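Local coordinates for protein aromatic-L-amino-acid decarboxylase (Catharanthus roseus, PDB 6EEW) that decarboxylates L-tryptophan to tryptamine and 5-hydroxy-L-tryptophan to serotonin, working as a homodimer with pyridoxal 5'-phosphate as cofactor, at residues Met140-Gln145 and Ile381-Gly386; Glu180-Lys185 and Gly192-Tyr197; Arg221-Thr226 and Pro235-Lys240; Ser293-Pro298 and His302-Ile307; Asp447-Thr452 and Trp486-Lys491. All coordinates share one frame; numbering follows the deposited sequence. Where two conformers were deposited one is given.

Interaction 1: residues Met140-Gln145 and Ile381-Gly386; sequences MDWLAQ and ILRSYG
Leu143 and Leu382 mark the nearest approach of the two helical segments, CA to CA 8.6 Å, with the short axes of 140-145 and 381-386 passing 12.1 Å apart at an angle of 47°. That spacing is wide, and the indole of Trp142 bridges much of it. Its six-membered ring goes in edge first: CZ3 lies 3.9 Å from CG of Arg383, a methylene sitting in the ring plane, and CE3 lies 4.0 Å from CD1 of Leu382. Leu143 crosses Leu382 at about a right angle, CD1 to CD2 4.2 Å. No hydrogen bond joins the segments; the polar ends serve the dimer instead. NE1 of Trp142 donates to the carbonyl of Pro64 of the second subunit, and the guanidinium of Arg383 makes salt bridges to Asp80 and Glu72 of that subunit. With an alanine here in place of Trp142, a gap would probably open beside Leu382 and Arg383, and the Pro64 carbonyl would lose its indole donor. Trp379 meets the indole from one turn earlier in helix 375-409, whose Ile381 packs on helix 107-119, while helix 130-146 rests through Leu143 on strand 328-332.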
# COMPACT_ATOMS: atom_id res chain seq x y z
N MET A 140 -8.50 -4.22 -15.44
CA MET A 140 -7.36 -5.10 -15.66
C MET A 140 -7.48 -5.84 -16.98
O MET A 140 -6.48 -6.05 -17.67
CB MET A 140 -7.21 -6.08 -14.49
CG MET A 140 -6.66 -5.42 -13.23
SD MET A 140 -4.99 -4.77 -13.43
CE MET A 140 -4.00 -6.25 -13.35
N ASP A 141 -8.70 -6.21 -17.38
CA ASP A 141 -8.87 -6.84 -18.68
C ASP A 141 -8.66 -5.84 -19.84
O ASP A 141 -8.07 -6.19 -20.87
CB ASP A 141 -10.25 -7.50 -18.76
CG ASP A 141 -10.29 -8.90 -18.14
OD1 ASP A 141 -9.29 -9.32 -17.51
OD2 ASP A 141 -11.32 -9.60 -18.28
N TRP A 142 -9.13 -4.60 -19.67
CA TRP A 142 -8.83 -3.55 -20.64
C TRP A 142 -7.34 -3.43 -20.87
O TRP A 142 -6.85 -3.48 -22.01
CB TRP A 142 -9.34 -2.19 -20.14
CG TRP A 142 -10.75 -1.93 -20.41
CD1 TRP A 142 -11.71 -2.84 -20.70
CD2 TRP A 142 -11.39 -0.65 -20.39
NE1 TRP A 142 -12.92 -2.21 -20.87
CE2 TRP A 142 -12.75 -0.86 -20.69
CE3 TRP A 142 -10.93 0.65 -20.16
CZ2 TRP A 142 -13.67 0.18 -20.77
CZ3 TRP A 142 -11.84 1.69 -20.24
CH2 TRP A 142 -13.20 1.45 -20.54
N LEU A 143 -6.60 -3.24 -19.78
CA LEU A 143 -5.17 -3.02 -19.90
C LEU A 143 -4.49 -4.25 -20.48
O LEU A 143 -3.62 -4.13 -21.35
CB LEU A 143 -4.61 -2.65 -18.54
CG LEU A 143 -3.50 -1.62 -18.52
CD1 LEU A 143 -3.85 -0.50 -19.45
CD2 LEU A 143 -3.39 -1.10 -17.09
N ALA A 144 -4.92 -5.44 -20.06
CA ALA A 144 -4.35 -6.66 -20.61
C ALA A 144 -4.50 -6.70 -22.12
O ALA A 144 -3.58 -7.12 -22.84
CB ALA A 144 -5.02 -7.87 -19.96
N GLN A 145 -5.67 -6.29 -22.63
CA GLN A 145 -5.89 -6.28 -24.07
C GLN A 145 -5.03 -5.22 -24.76
O GLN A 145 -4.50 -5.47 -25.86
CB GLN A 145 -7.36 -6.02 -24.39
CG GLN A 145 -8.32 -7.06 -23.89
CD GLN A 145 -9.75 -6.62 -24.08
OE1 GLN A 145 -10.26 -6.63 -25.19
NE2 GLN A 145 -10.39 -6.16 -23.01
N ILE A 381 -8.14 7.35 -16.48
CA ILE A 381 -7.03 7.62 -17.39
C ILE A 381 -7.34 7.08 -18.78
O ILE A 381 -7.28 7.80 -19.80
CB ILE A 381 -5.74 7.00 -16.84
CG1 ILE A 381 -5.34 7.65 -15.51
CG2 ILE A 381 -4.61 7.09 -17.87
CD1 ILE A 381 -4.13 6.97 -14.86
N LEU A 382 -7.66 5.79 -18.84
CA LEU A 382 -7.98 5.15 -20.11
C LEU A 382 -9.11 5.88 -20.82
O LEU A 382 -8.98 6.25 -22.00
CB LEU A 382 -8.31 3.68 -19.86
CG LEU A 382 -7.05 3.07 -19.27
CD1 LEU A 382 -7.34 1.70 -18.69
CD2 LEU A 382 -5.98 2.98 -20.34
N ARG A 383 -10.22 6.12 -20.12
CA ARG A 383 -11.36 6.75 -20.77
C ARG A 383 -11.08 8.19 -21.19
O ARG A 383 -11.60 8.64 -22.21
CB ARG A 383 -12.58 6.71 -19.86
CG ARG A 383 -13.20 5.34 -19.74
CD ARG A 383 -14.62 5.42 -19.20
NE ARG A 383 -15.52 6.10 -20.12
CZ ARG A 383 -16.79 6.40 -19.85
NH1 ARG A 383 -17.33 6.10 -18.67
NH2 ARG A 383 -17.52 6.98 -20.76
N SER A 384 -10.26 8.92 -20.42
CA SER A 384 -10.10 10.34 -20.68
C SER A 384 -9.09 10.63 -21.78
O SER A 384 -9.17 11.67 -22.43
CB SER A 384 -9.69 11.04 -19.39
OG SER A 384 -10.51 10.62 -18.30
N TYR A 385 -8.13 9.73 -22.00
CA TYR A 385 -7.11 9.95 -23.01
C TYR A 385 -7.20 9.03 -24.21
O TYR A 385 -6.93 9.48 -25.34
CB TYR A 385 -5.72 9.86 -22.37
CG TYR A 385 -5.60 10.90 -21.27
CD1 TYR A 385 -6.03 12.21 -21.49
CD2 TYR A 385 -5.12 10.57 -20.01
CE1 TYR A 385 -5.95 13.17 -20.49
CE2 TYR A 385 -5.03 11.53 -19.01
CZ TYR A 385 -5.44 12.82 -19.24
OH TYR A 385 -5.37 13.77 -18.24
N GLY A 386 -7.60 7.77 -24.05
CA GLY A 386 -7.62 6.89 -25.20
C GLY A 386 -6.28 6.24 -25.45
O GLY A 386 -5.21 6.81 -25.16

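Interaction 2: residues Glu180-Lys185 and Gly192-Tyr197; sequences ERALEK and GKLVCY
Leu194 turns both its methyls to Ala182: CD1 lies 3.9 Å and CD2 4.0 Å from the alanine CB, so the single methyl faces the fork of the leucine. Two torsions set this up. At chi1 -49° the leucine CG stands anti to its own carbonyl carbon, beside the backbone N, and chi2 of -172° turns the fork with both methyls to the alanine. Leu183 joins from the next position along the helix. Its CB does not point at the strand, but the end of the side chain comes nearer and crosses Leu194 obliquely, CD2 to CD1 4.1 Å. The same leucine also packs on Ser190 and Ile191 in the loop that turns the chain back. This is one helix-to-sheet layer of the large domain of a fold-type-I pyridoxal phosphate enzyme, in which helix 167-186 lies against strands 194-199 and 251-258. Leu253 of the second strand touches both Ala182 and Leu194. Along the strand, side chains alternate: Val195 and Tyr197 turn to the other layer, toward helix 235-247. There CG1 of Val195 sits 3.5 Å above the Tyr197 ring plane, offset toward its rim, and the tyrosine OH is hydrogen-bonded to Asp245.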
# COMPACT_ATOMS: atom_id res chain seq x y z
N GLU A 180 4.85 -21.70 -2.20
CA GLU A 180 3.83 -22.57 -1.64
C GLU A 180 3.50 -23.72 -2.59
O GLU A 180 3.21 -24.83 -2.14
CB GLU A 180 2.58 -21.78 -1.27
CG GLU A 180 2.69 -21.00 0.05
CD GLU A 180 3.06 -21.86 1.27
OE1 GLU A 180 2.57 -23.01 1.39
OE2 GLU A 180 3.86 -21.38 2.11
N ARG A 181 3.52 -23.48 -3.90
CA ARG A 181 3.37 -24.61 -4.82
C ARG A 181 4.42 -25.67 -4.51
O ARG A 181 4.10 -26.87 -4.35
CB ARG A 181 3.49 -24.15 -6.27
CG ARG A 181 3.37 -25.31 -7.24
CD ARG A 181 3.34 -24.87 -8.68
NE ARG A 181 4.54 -24.16 -9.09
CZ ARG A 181 4.65 -23.56 -10.27
NH1 ARG A 181 3.63 -23.61 -11.11
NH2 ARG A 181 5.76 -22.92 -10.62
N ALA A 182 5.67 -25.24 -4.38
CA ALA A 182 6.73 -26.19 -4.04
C ALA A 182 6.46 -26.86 -2.69
O ALA A 182 6.54 -28.08 -2.58
CB ALA A 182 8.09 -25.49 -4.04
N LEU A 183 6.13 -26.07 -1.65
CA LEU A 183 6.00 -26.64 -0.31
C LEU A 183 4.83 -27.62 -0.21
O LEU A 183 4.90 -28.61 0.52
CB LEU A 183 5.83 -25.54 0.74
CG LEU A 183 6.98 -24.53 0.91
CD1 LEU A 183 6.64 -23.53 2.03
CD2 LEU A 183 8.33 -25.21 1.14
N GLU A 184 3.73 -27.34 -0.91
CA GLU A 184 2.64 -28.31 -0.92
C GLU A 184 3.05 -29.57 -1.67
O GLU A 184 2.61 -30.67 -1.31
CB GLU A 184 1.38 -27.70 -1.54
CG GLU A 184 0.73 -26.58 -0.74
CD GLU A 184 -0.60 -26.14 -1.33
OE1 GLU A 184 -1.19 -26.91 -2.11
OE2 GLU A 184 -1.05 -25.01 -1.03
N LYS A 185 3.91 -29.45 -2.70
CA LYS A 185 4.38 -30.65 -3.38
C LYS A 185 5.35 -31.45 -2.51
O LYS A 185 5.24 -32.67 -2.42
CB LYS A 185 5.06 -30.26 -4.70
CG LYS A 185 5.77 -31.41 -5.41
CD LYS A 185 6.61 -30.89 -6.60
CE LYS A 185 7.45 -31.99 -7.25
NZ LYS A 185 8.37 -31.46 -8.31
N GLY A 192 14.58 -25.22 2.30
CA GLY A 192 16.02 -25.09 2.20
C GLY A 192 16.61 -25.51 0.87
O GLY A 192 17.82 -25.38 0.68
N LYS A 193 15.80 -26.04 -0.04
CA LYS A 193 16.23 -26.43 -1.38
C LYS A 193 15.84 -25.43 -2.46
O LYS A 193 16.35 -25.53 -3.58
CB LYS A 193 15.63 -27.80 -1.75
CG LYS A 193 16.08 -28.91 -0.84
CD LYS A 193 15.47 -30.24 -1.20
CE LYS A 193 15.97 -31.32 -0.26
NZ LYS A 193 15.44 -32.67 -0.60
N LEU A 194 14.94 -24.49 -2.16
CA LEU A 194 14.33 -23.65 -3.19
C LEU A 194 15.27 -22.51 -3.57
O LEU A 194 15.70 -21.73 -2.70
CB LEU A 194 12.99 -23.12 -2.69
CG LEU A 194 12.08 -24.19 -2.09
CD1 LEU A 194 10.70 -23.63 -1.79
CD2 LEU A 194 12.00 -25.43 -2.99
N VAL A 195 15.58 -22.39 -4.85
CA VAL A 195 16.52 -21.39 -5.35
C VAL A 195 15.76 -20.37 -6.19
O VAL A 195 14.91 -20.73 -7.01
CB VAL A 195 17.65 -22.03 -6.18
CG1 VAL A 195 18.61 -20.96 -6.69
CG2 VAL A 195 18.37 -23.05 -5.33
N CYS A 196 16.08 -19.10 -5.97
CA CYS A 196 15.52 -18.00 -6.74
C CYS A 196 16.63 -17.37 -7.56
O CYS A 196 17.77 -17.29 -7.11
CB CYS A 196 14.90 -16.93 -5.83
SG CYS A 196 13.47 -17.46 -4.87
N TYR A 197 16.28 -16.91 -8.77
CA TYR A 197 17.23 -16.37 -9.72
C TYR A 197 16.81 -14.96 -10.13
O TYR A 197 15.62 -14.69 -10.34
CB TYR A 197 17.34 -17.26 -10.97
CG TYR A 197 17.64 -18.73 -10.68
CD1 TYR A 197 16.61 -19.63 -10.47
CD2 TYR A 197 18.94 -19.20 -10.64
CE1 TYR A 197 16.88 -20.97 -10.20
CE2 TYR A 197 19.23 -20.54 -10.39
CZ TYR A 197 18.19 -21.42 -10.17
OH TYR A 197 18.47 -22.74 -9.91

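Interaction 3: residues Arg221-Thr226 and Pro235-Lys240; sequences RLIPTT and PQVLRK
Ile223 and Leu238 are the closest backbone pair, CA to CA 6.7 Å, where the end of strand 220-223 faces the first turns of helix 235-247. Ile223 does most of the touching, one branch to each helix residue. Its CG2 presses against CG1 of Val237 at 3.3 Å, tighter than ordinary van der Waals contact, the two side chains sliding past each other in opposite directions. Its other branch ends in CD1, 3.6 Å from CD1 of Leu238. The helix belongs to a beta-alpha-beta crossover: it leads from strand 220-223 at the edge of the sheet to parallel strand 251-258, passing over 194-199, whose Tyr197 packs on both Ile223 and Leu238. With chi1 of 172°, CG1 of Val237 lies opposite the backbone N, which turns that methyl to the strand. The same methyl comes within 4.4 Å of CG of Pro224 at the more exposed side of the contact. Farther in, Leu238 also rests on Leu273 of helix 270-280, and Met241 meets Ile223 from the next turn.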
# COMPACT_ATOMS: atom_id res chain seq x y z
N ARG A 221 20.19 -16.21 -5.97
CA ARG A 221 21.29 -16.21 -6.93
C ARG A 221 21.13 -15.09 -7.95
O ARG A 221 20.11 -15.01 -8.65
CB ARG A 221 21.38 -17.58 -7.61
CG ARG A 221 21.50 -18.72 -6.59
CD ARG A 221 22.01 -20.00 -7.23
NE ARG A 221 23.35 -19.81 -7.77
CZ ARG A 221 23.90 -20.60 -8.68
NH1 ARG A 221 23.22 -21.63 -9.16
NH2 ARG A 221 25.14 -20.36 -9.12
N LEU A 222 22.15 -14.22 -8.04
CA LEU A 222 22.20 -13.16 -9.03
C LEU A 222 22.99 -13.62 -10.26
O LEU A 222 24.18 -13.96 -10.16
CB LEU A 222 22.85 -11.90 -8.44
CG LEU A 222 22.24 -11.14 -7.26
CD1 LEU A 222 23.11 -9.91 -7.02
CD2 LEU A 222 20.80 -10.75 -7.51
N ILE A 223 22.35 -13.60 -11.42
CA ILE A 223 22.95 -14.02 -12.68
C ILE A 223 23.89 -12.93 -13.18
O ILE A 223 23.45 -11.81 -13.48
CB ILE A 223 21.86 -14.34 -13.72
CG1 ILE A 223 20.85 -15.31 -13.12
CG2 ILE A 223 22.49 -14.98 -14.93
CD1 ILE A 223 19.54 -15.31 -13.86
N PRO A 224 25.18 -13.21 -13.29
CA PRO A 224 26.12 -12.20 -13.80
C PRO A 224 25.81 -11.80 -15.23
O PRO A 224 25.46 -12.63 -16.07
CB PRO A 224 27.48 -12.90 -13.69
CG PRO A 224 27.15 -14.38 -13.60
CD PRO A 224 25.86 -14.44 -12.86
N THR A 225 25.95 -10.51 -15.50
CA THR A 225 25.71 -9.96 -16.82
C THR A 225 26.91 -9.13 -17.24
O THR A 225 27.66 -8.63 -16.39
CB THR A 225 24.46 -9.08 -16.87
OG1 THR A 225 24.67 -7.91 -16.07
CG2 THR A 225 23.25 -9.84 -16.37
N THR A 226 27.09 -9.00 -18.55
CA THR A 226 28.24 -8.30 -19.11
C THR A 226 27.80 -7.33 -20.20
O THR A 226 26.70 -7.42 -20.75
CB THR A 226 29.27 -9.30 -19.66
OG1 THR A 226 28.76 -9.86 -20.88
CG2 THR A 226 29.51 -10.42 -18.67
N PRO A 235 20.59 -16.21 -21.72
CA PRO A 235 19.91 -17.48 -21.44
C PRO A 235 20.88 -18.61 -21.15
O PRO A 235 20.65 -19.39 -20.22
CB PRO A 235 19.09 -17.73 -22.71
CG PRO A 235 18.88 -16.37 -23.29
CD PRO A 235 20.14 -15.61 -22.99
N GLN A 236 21.97 -18.71 -21.92
CA GLN A 236 22.96 -19.75 -21.69
C GLN A 236 23.47 -19.72 -20.25
O GLN A 236 23.58 -20.76 -19.59
CB GLN A 236 24.12 -19.59 -22.67
CG GLN A 236 23.72 -19.72 -24.15
CD GLN A 236 23.58 -18.37 -24.88
OE1 GLN A 236 22.88 -17.46 -24.43
NE2 GLN A 236 24.26 -18.26 -26.02
N VAL A 237 23.78 -18.52 -19.75
CA VAL A 237 24.25 -18.37 -18.37
C VAL A 237 23.24 -18.95 -17.39
O VAL A 237 23.57 -19.75 -16.50
CB VAL A 237 24.54 -16.88 -18.07
CG1 VAL A 237 24.83 -16.67 -16.59
CG2 VAL A 237 25.70 -16.39 -18.91
N LEU A 238 21.98 -18.55 -17.54
CA LEU A 238 20.94 -19.03 -16.64
C LEU A 238 20.76 -20.53 -16.73
O LEU A 238 20.55 -21.20 -15.72
CB LEU A 238 19.63 -18.31 -16.95
CG LEU A 238 18.36 -18.77 -16.24
CD1 LEU A 238 18.47 -18.60 -14.73
CD2 LEU A 238 17.15 -17.98 -16.79
N ARG A 239 20.81 -21.09 -17.95
CA ARG A 239 20.64 -22.53 -18.09
C ARG A 239 21.75 -23.26 -17.38
O ARG A 239 21.51 -24.26 -16.69
CB ARG A 239 20.62 -22.94 -19.55
CG ARG A 239 20.78 -24.44 -19.70
CD ARG A 239 20.74 -24.85 -21.14
NE ARG A 239 19.44 -24.55 -21.73
CZ ARG A 239 18.38 -25.33 -21.61
NH1 ARG A 239 18.46 -26.47 -20.93
NH2 ARG A 239 17.24 -24.97 -22.19
N LYS A 240 22.98 -22.78 -17.54
CA LYS A 240 24.10 -23.41 -16.86
C LYS A 240 23.89 -23.38 -15.35
O LYS A 240 24.06 -24.40 -14.66
CB LYS A 240 25.40 -22.71 -17.26
CG LYS A 240 26.63 -23.30 -16.62
CD LYS A 240 26.72 -24.78 -16.98
CE LYS A 240 27.91 -25.46 -16.35
NZ LYS A 240 27.88 -26.92 -16.62

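Interaction 4: residues Ser293-Pro298 and His302-Ile307; sequences SACICP and HYLDGI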
# COMPACT_ATOMS: atom_id res chain seq x y z
N SER A 293 4.85 -0.11 -19.50
CA SER A 293 3.86 0.82 -20.03
C SER A 293 4.09 1.08 -21.51
O SER A 293 3.14 1.18 -22.30
CB SER A 293 3.90 2.13 -19.25
OG SER A 293 3.57 1.89 -17.90
N ALA A 294 5.36 1.12 -21.92
CA ALA A 294 5.71 1.37 -23.32
C ALA A 294 5.18 0.28 -24.24
O ALA A 294 4.96 0.51 -25.43
CB ALA A 294 7.23 1.46 -23.47
N CYS A 295 5.00 -0.92 -23.72
CA CYS A 295 4.51 -2.02 -24.52
C CYS A 295 3.07 -1.84 -24.96
O CYS A 295 2.56 -2.71 -25.67
CB CYS A 295 4.68 -3.32 -23.74
SG CYS A 295 6.44 -3.75 -23.48
N ILE A 296 2.42 -0.73 -24.58
CA ILE A 296 1.15 -0.38 -25.21
C ILE A 296 1.34 0.11 -26.63
O ILE A 296 0.35 0.25 -27.37
CB ILE A 296 0.42 0.70 -24.38
CG1 ILE A 296 1.19 2.02 -24.46
CG2 ILE A 296 0.26 0.23 -22.94
CD1 ILE A 296 0.45 3.19 -23.84
N CYS A 297 2.59 0.36 -27.06
CA CYS A 297 2.90 0.76 -28.43
C CYS A 297 3.37 -0.43 -29.25
O CYS A 297 4.23 -1.20 -28.79
CB CYS A 297 3.97 1.84 -28.46
SG CYS A 297 3.44 3.31 -27.62
N PRO A 298 2.84 -0.61 -30.45
CA PRO A 298 3.26 -1.78 -31.25
C PRO A 298 4.76 -1.90 -31.45
O PRO A 298 5.28 -3.02 -31.35
CB PRO A 298 2.53 -1.54 -32.58
CG PRO A 298 2.16 -0.08 -32.59
CD PRO A 298 1.89 0.25 -31.17
N HIS A 302 7.19 -6.14 -29.07
CA HIS A 302 8.08 -7.29 -29.25
C HIS A 302 8.76 -7.67 -27.94
O HIS A 302 9.13 -8.83 -27.74
CB HIS A 302 9.14 -7.00 -30.32
CG HIS A 302 10.11 -5.93 -29.93
ND1 HIS A 302 11.28 -6.20 -29.26
CD2 HIS A 302 10.08 -4.58 -30.09
CE1 HIS A 302 11.94 -5.08 -29.04
NE2 HIS A 302 11.23 -4.08 -29.53
N TYR A 303 8.92 -6.71 -27.02
CA TYR A 303 9.57 -7.05 -25.76
C TYR A 303 8.77 -8.07 -24.95
O TYR A 303 9.32 -8.68 -24.03
CB TYR A 303 9.82 -5.80 -24.93
CG TYR A 303 11.06 -5.06 -25.34
CD1 TYR A 303 12.30 -5.66 -25.29
CD2 TYR A 303 11.00 -3.72 -25.74
CE1 TYR A 303 13.45 -4.97 -25.65
CE2 TYR A 303 12.14 -3.02 -26.08
CZ TYR A 303 13.36 -3.65 -26.04
OH TYR A 303 14.50 -2.96 -26.39
N LEU A 304 7.48 -8.23 -25.23
CA LEU A 304 6.68 -9.24 -24.55
C LEU A 304 6.49 -10.50 -25.37
O LEU A 304 5.65 -11.33 -25.00
CB LEU A 304 5.31 -8.67 -24.17
CG LEU A 304 5.31 -7.58 -23.10
CD1 LEU A 304 3.90 -7.09 -22.84
CD2 LEU A 304 5.94 -8.08 -21.81
N ASP A 305 7.20 -10.67 -26.48
CA ASP A 305 7.08 -11.92 -27.21
C ASP A 305 7.43 -13.07 -26.29
O ASP A 305 8.47 -13.06 -25.63
CB ASP A 305 7.99 -11.92 -28.45
CG ASP A 305 7.44 -11.07 -29.60
OD1 ASP A 305 6.28 -10.60 -29.53
OD2 ASP A 305 8.19 -10.88 -30.59
N GLY A 306 6.58 -14.10 -26.28
CA GLY A 306 6.69 -15.20 -25.34
C GLY A 306 5.91 -15.05 -24.05
O GLY A 306 5.92 -15.98 -23.23
N ILE A 307 5.21 -13.94 -23.85
CA ILE A 307 4.50 -13.73 -22.59
C ILE A 307 3.51 -14.85 -22.30
O ILE A 307 3.11 -15.05 -21.15
CB ILE A 307 3.80 -12.36 -22.60
CG1 ILE A 307 3.25 -12.02 -21.20
CG2 ILE A 307 2.70 -12.33 -23.65
CD1 ILE A 307 4.32 -11.80 -20.13
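Cys295 and Leu304 each turn their side chain anti to the carbonyl carbon, chi1 -67° on the cysteine and -68° on the leucine, which brings SG and CG to face each other. The two side chains then lie against each other at two points, CB of Cys295 to CD1 of Leu304 at 4.0 Å and SG to the leucine CG at 4.0 Å. The sulfur also touches CB of Tyr303, at 4.2 Å. Beyond that carbon the tyrosine ring carries CE1 of His302 3.4 Å above its plane, over the centre, and meets the ring of Phe422. The short helix 298-301 links the two segments, and after Leu304 a type II beta turn, with Gly306 at its third position, redirects the chain to Ile307. Farther back, Ile296 and Pro298 pack on helix 375-409, tying this loop region to it. Neither a hydrogen bond nor a disulfide joins the segments, so the cysteine acts here as a small apolar group, its sulfur buried against carbon.

Interaction 5: residues Asp447-Thr452 and Trp486-Lys491; sequences DMLNST and WDLIQK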
# COMPACT_ATOMS: atom_id res chain seq x y z
N ASP A 447 27.79 16.62 -10.08
CA ASP A 447 27.60 17.46 -8.91
C ASP A 447 27.33 18.90 -9.32
O ASP A 447 26.44 19.55 -8.77
CB ASP A 447 28.81 17.36 -7.98
CG ASP A 447 28.46 17.74 -6.54
OD1 ASP A 447 28.01 18.89 -6.30
OD2 ASP A 447 28.60 16.88 -5.64
N MET A 448 28.10 19.43 -10.27
CA MET A 448 27.84 20.79 -10.76
C MET A 448 26.42 20.91 -11.29
O MET A 448 25.68 21.86 -10.95
CB MET A 448 28.86 21.15 -11.85
CG MET A 448 30.30 21.11 -11.39
SD MET A 448 31.46 21.36 -12.75
CE MET A 448 31.06 23.04 -13.25
N LEU A 449 26.00 19.95 -12.12
CA LEU A 449 24.66 20.00 -12.68
C LEU A 449 23.62 20.12 -11.58
O LEU A 449 22.79 21.03 -11.58
CB LEU A 449 24.40 18.75 -13.52
CG LEU A 449 25.12 18.69 -14.87
CD1 LEU A 449 25.05 17.28 -15.42
CD2 LEU A 449 24.51 19.68 -15.84
N ASN A 450 23.68 19.21 -10.60
CA ASN A 450 22.66 19.18 -9.56
C ASN A 450 22.74 20.42 -8.68
O ASN A 450 21.71 20.95 -8.25
CB ASN A 450 22.77 17.90 -8.75
CG ASN A 450 22.31 16.68 -9.52
OD1 ASN A 450 21.44 16.77 -10.39
ND2 ASN A 450 22.90 15.53 -9.22
N SER A 451 23.96 20.90 -8.41
CA SER A 451 24.13 22.11 -7.62
C SER A 451 23.51 23.32 -8.29
O SER A 451 23.18 24.29 -7.60
CB SER A 451 25.62 22.36 -7.39
OG SER A 451 26.21 21.26 -6.72
N THR A 452 23.35 23.28 -9.62
CA THR A 452 22.67 24.38 -10.30
C THR A 452 21.30 24.69 -9.71
O THR A 452 20.87 25.85 -9.72
CB THR A 452 22.48 24.04 -11.78
OG1 THR A 452 23.76 23.92 -12.40
CG2 THR A 452 21.66 25.13 -12.47
N TRP A 486 20.66 20.13 -22.07
CA TRP A 486 21.84 19.81 -22.86
C TRP A 486 22.76 21.03 -22.98
O TRP A 486 23.99 20.90 -22.86
CB TRP A 486 21.43 19.29 -24.23
CG TRP A 486 22.57 19.06 -25.14
CD1 TRP A 486 22.75 19.59 -26.39
CD2 TRP A 486 23.73 18.28 -24.86
NE1 TRP A 486 23.94 19.15 -26.91
CE2 TRP A 486 24.57 18.35 -25.99
CE3 TRP A 486 24.14 17.51 -23.76
CZ2 TRP A 486 25.78 17.68 -26.06
CZ3 TRP A 486 25.35 16.85 -23.83
CH2 TRP A 486 26.16 16.94 -24.98
N ASP A 487 22.19 22.21 -23.19
CA ASP A 487 23.01 23.42 -23.21
C ASP A 487 23.76 23.59 -21.90
O ASP A 487 24.97 23.88 -21.89
CB ASP A 487 22.12 24.64 -23.48
CG ASP A 487 21.61 24.69 -24.90
OD1 ASP A 487 22.28 24.16 -25.80
OD2 ASP A 487 20.50 25.25 -25.11
N LEU A 488 23.07 23.39 -20.77
CA LEU A 488 23.71 23.53 -19.47
C LEU A 488 24.83 22.51 -19.29
O LEU A 488 25.89 22.83 -18.75
CB LEU A 488 22.67 23.37 -18.36
CG LEU A 488 23.18 23.46 -16.92
CD1 LEU A 488 23.71 24.85 -16.61
CD2 LEU A 488 22.13 23.01 -15.90
N ILE A 489 24.57 21.27 -19.69
CA ILE A 489 25.59 20.22 -19.58
C ILE A 489 26.84 20.64 -20.34
O ILE A 489 27.96 20.52 -19.83
CB ILE A 489 25.02 18.88 -20.09
CG1 ILE A 489 23.84 18.44 -19.21
CG2 ILE A 489 26.12 17.83 -20.14
CD1 ILE A 489 23.17 17.16 -19.64
N GLN A 490 26.66 21.15 -21.56
CA GLN A 490 27.81 21.57 -22.35
C GLN A 490 28.53 22.74 -21.69
O GLN A 490 29.77 22.78 -21.68
CB GLN A 490 27.38 21.93 -23.77
CG GLN A 490 27.22 20.72 -24.69
CD GLN A 490 26.96 21.11 -26.13
OE1 GLN A 490 26.09 21.93 -26.43
NE2 GLN A 490 27.75 20.55 -27.04
N LYS A 491 27.79 23.71 -21.15
CA LYS A 491 28.44 24.84 -20.48
C LYS A 491 29.26 24.37 -19.29
O LYS A 491 30.41 24.80 -19.10
CB LYS A 491 27.41 25.88 -20.03
CG LYS A 491 28.07 27.06 -19.30
CD LYS A 491 27.08 28.11 -18.83
CE LYS A 491 26.22 27.61 -17.68
NZ LYS A 491 25.37 28.69 -17.09
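Leu449 and Ile489 pin together two helices of the C-terminal region, 438-451 and 479-496, which belong with the four-stranded antiparallel sheet of the small domain. Their CA atoms are 7.0 Å apart. CD2 of Leu449 does the closest work: it lies 3.7 Å from CG1 of Ile489 and 3.9 Å from that residue's CA, so the methyl beds down on the helix backbone itself. The same methyl reaches CD2 of Leu488 at 4.1 Å. In this small domain of a fold-type-I enzyme the two helices are joined by way of the sheet: between one and the other the chain passes through strands 459-462 and 465-471. Leu488 takes its second partner from Thr452, the two side chains reaching toward each other tip to tip, with CD2 of the leucine 4.0 Å from OG1 and 4.1 Å from CG2 of the threonine. A chi1 of 179°, which puts CG of Leu488 opposite its backbone N, extends the leucine across to this corner. Next to Thr452, OG of Ser451 reaches back one turn to donate to O of Asp447 at 2.7 Å, from above the carbonyl plane, sharing that oxygen with the backbone N of Ser451. Val455 in the loop beyond packs on both Leu449 and Leu488, while Ile489 also meets Phe404 of helix 375-409.

In the fold
Interactions 2 and 3 are the one touching pair: strands 194-199 and 220-223 are neighbours in the large sheet, and O of Cys196 lies 2.9 Å from N of Arg221, a probable hydrogen bond. Interaction 1 closes a long chain loop within which interactions 2, 3 and 4 are nested; interaction 4 comes nearest it, about 5 Å between closest atoms. Interaction 5 stands apart, its centre about 50 Å from that of interaction 2, on the opposite side of the chain's centre. Two of the contacts come near residues that bind L-tryptophan: the side chain of Leu143 is about 11 Å from that of His318, and that of Ile223 about 10 Å from that of His203.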